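Local structure of Nrps/pks (Streptomyces albus, 4OPF) at residues H212-R217 with S360-L365. The protein is a ketosynthase domain of the AT-less oxazolomycin polyketide synthase, probably passing on the growing acyl chain, and may not elongate it. Where two conformers were deposited one is given. Numbering follows the deposited sequence.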
# COMPACT_ATOMS: atom_id res chain seq x y z
N HIS A 212 -5.85 29.11 12.82
CA HIS A 212 -4.90 29.18 13.93
C HIS A 212 -4.53 27.82 14.55
O HIS A 212 -5.41 27.02 14.85
CB HIS A 212 -5.43 30.03 15.10
CG HIS A 212 -6.29 31.19 14.69
ND1 HIS A 212 -5.82 32.49 14.70
CD2 HIS A 212 -7.59 31.25 14.34
CE1 HIS A 212 -6.80 33.30 14.34
NE2 HIS A 212 -7.89 32.58 14.12
N VAL A 213 -3.24 27.61 14.82
CA VAL A 213 -2.75 26.38 15.44
C VAL A 213 -1.83 26.68 16.63
O VAL A 213 -1.35 27.81 16.77
CB VAL A 213 -2.15 25.40 14.39
CG1 VAL A 213 -0.93 25.97 13.67
CG2 VAL A 213 -1.84 24.06 15.02
N PHE A 214 -1.68 25.68 17.52
CA PHE A 214 -0.88 25.76 18.79
C PHE A 214 -1.20 27.02 19.62
O PHE A 214 -0.31 27.63 20.21
CB PHE A 214 0.64 25.60 18.54
CG PHE A 214 0.98 24.30 17.90
CD1 PHE A 214 0.64 23.10 18.52
CD2 PHE A 214 1.60 24.25 16.66
CE1 PHE A 214 0.91 21.87 17.92
CE2 PHE A 214 1.88 23.02 16.06
CZ PHE A 214 1.55 21.83 16.70
N ASP A 215 -2.50 27.30 19.70
CA ASP A 215 -3.06 28.62 19.89
C ASP A 215 -4.54 28.49 20.29
O ASP A 215 -5.26 27.64 19.74
CB ASP A 215 -3.00 29.35 18.54
CG ASP A 215 -3.46 30.79 18.62
OD1 ASP A 215 -4.65 31.09 18.85
OD2 ASP A 215 -2.60 31.66 18.40
N ARG A 216 -5.03 29.35 21.19
CA ARG A 216 -6.45 29.31 21.65
C ARG A 216 -7.58 29.58 20.62
O ARG A 216 -8.73 29.19 20.87
CB ARG A 216 -6.65 30.27 22.82
CG ARG A 216 -6.10 29.77 24.12
CD ARG A 216 -6.66 30.62 25.24
NE ARG A 216 -6.03 31.96 25.38
CZ ARG A 216 -6.67 33.14 25.56
NH1 ARG A 216 -8.00 33.23 25.65
NH2 ARG A 216 -5.95 34.26 25.67
N ARG A 217 -7.30 30.25 19.51
CA ARG A 217 -8.34 30.50 18.50
C ARG A 217 -8.52 29.33 17.52
O ARG A 217 -9.41 29.37 16.65
CB ARG A 217 -8.06 31.80 17.75
CG ARG A 217 -8.22 33.03 18.63
CD ARG A 217 -7.47 34.23 18.04
NE ARG A 217 -6.01 34.08 18.14
CZ ARG A 217 -5.13 34.95 17.65
NH1 ARG A 217 -5.54 36.04 17.00
NH2 ARG A 217 -3.83 34.72 17.79
N SER A 360 1.47 31.06 12.98
CA SER A 360 0.51 31.08 14.10
C SER A 360 1.17 31.07 15.51
O SER A 360 2.15 31.79 15.73
CB SER A 360 -0.51 29.95 13.94
OG SER A 360 -1.59 30.10 14.84
N GLY A 361 0.62 30.27 16.46
CA GLY A 361 1.18 30.09 17.83
C GLY A 361 1.17 31.30 18.78
O GLY A 361 1.84 31.31 19.83
N ARG A 362 0.34 32.29 18.44
CA ARG A 362 0.45 33.65 18.98
C ARG A 362 -0.51 33.84 20.17
O ARG A 362 -0.95 34.97 20.46
CB ARG A 362 0.17 34.73 17.88
CG ARG A 362 0.14 34.28 16.40
CD ARG A 362 -1.28 33.90 15.95
NE ARG A 362 -1.44 33.91 14.51
CZ ARG A 362 -2.32 33.17 13.83
NH1 ARG A 362 -3.12 32.31 14.45
NH2 ARG A 362 -2.36 33.27 12.50
N GLN A 363 -0.83 32.75 20.86
CA GLN A 363 -1.81 32.75 21.95
C GLN A 363 -1.67 31.38 22.65
O GLN A 363 -2.53 30.51 22.49
CB GLN A 363 -3.23 32.98 21.40
CG GLN A 363 -4.26 33.46 22.42
CD GLN A 363 -5.31 34.39 21.81
OE1 GLN A 363 -6.49 34.03 21.70
NE2 GLN A 363 -4.89 35.59 21.42
N PRO A 364 -0.58 31.21 23.42
CA PRO A 364 -0.18 29.85 23.77
C PRO A 364 -1.29 29.08 24.49
O PRO A 364 -2.23 29.67 25.04
CB PRO A 364 1.07 30.05 24.65
CG PRO A 364 0.91 31.41 25.23
CD PRO A 364 0.14 32.22 24.22
N LEU A 365 -1.16 27.76 24.48
CA LEU A 365 -2.18 26.88 25.01
C LEU A 365 -2.14 27.01 26.52
O LEU A 365 -1.20 27.60 27.06
CB LEU A 365 -1.93 25.44 24.55
CG LEU A 365 -2.01 25.16 23.04
CD1 LEU A 365 -3.11 25.97 22.35
CD2 LEU A 365 -0.67 25.44 22.39
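Two irregular loops of the thiolase-type ketosynthase fold meet here: segment 212-217 belongs to the connection between strands 181-188 and 226-234, whereas segment 360-365 belongs to the one between strands 354-355 and 375-376. Hydrogen bonds tie them together. Val213 N donates to Ser360 OG (3.0 Å), Gly361 N, less certainly, to Val213 O (3.2 Å), and further along Arg216 N to Gln363 O (3.0 Å). The same Gln363 O also receives a CA-H...O contact from Asp215 CA at 3.3 Å. Gly361 has a positive phi of 67°, a conformation that glycine adopts readily, where the loop turns beside Val213.

Between these hydrogen bonds sits the buried carboxylate of Asp215. Its OD1 accepts from Arg217 N (2.9 Å), closing an Asx turn, while OD2 takes a weak hydrogen bond from Arg362 N at 3.0 Å and so reaches the second loop. Charge is balanced locally by a long salt bridge from Arg217 NH2 to Asp215 OD2 (3.4 Å). The Arg217 guanidinium has Arg362 NH1 over one face and Gln363 NE2 over the opposite one.

On the side facing helix 300-314, Val213 and Phe214 lie against Asp303, Glu306 and Leu307; Asp303 also accepts a hydrogen bond from the Phe214 backbone nitrogen, and Leu365 touches Gln300 of that helix. The two loops thus pack together over one helix, and their apolar side chains meet where Leu365 CD2 lies 4.1 Å from Phe214 CB.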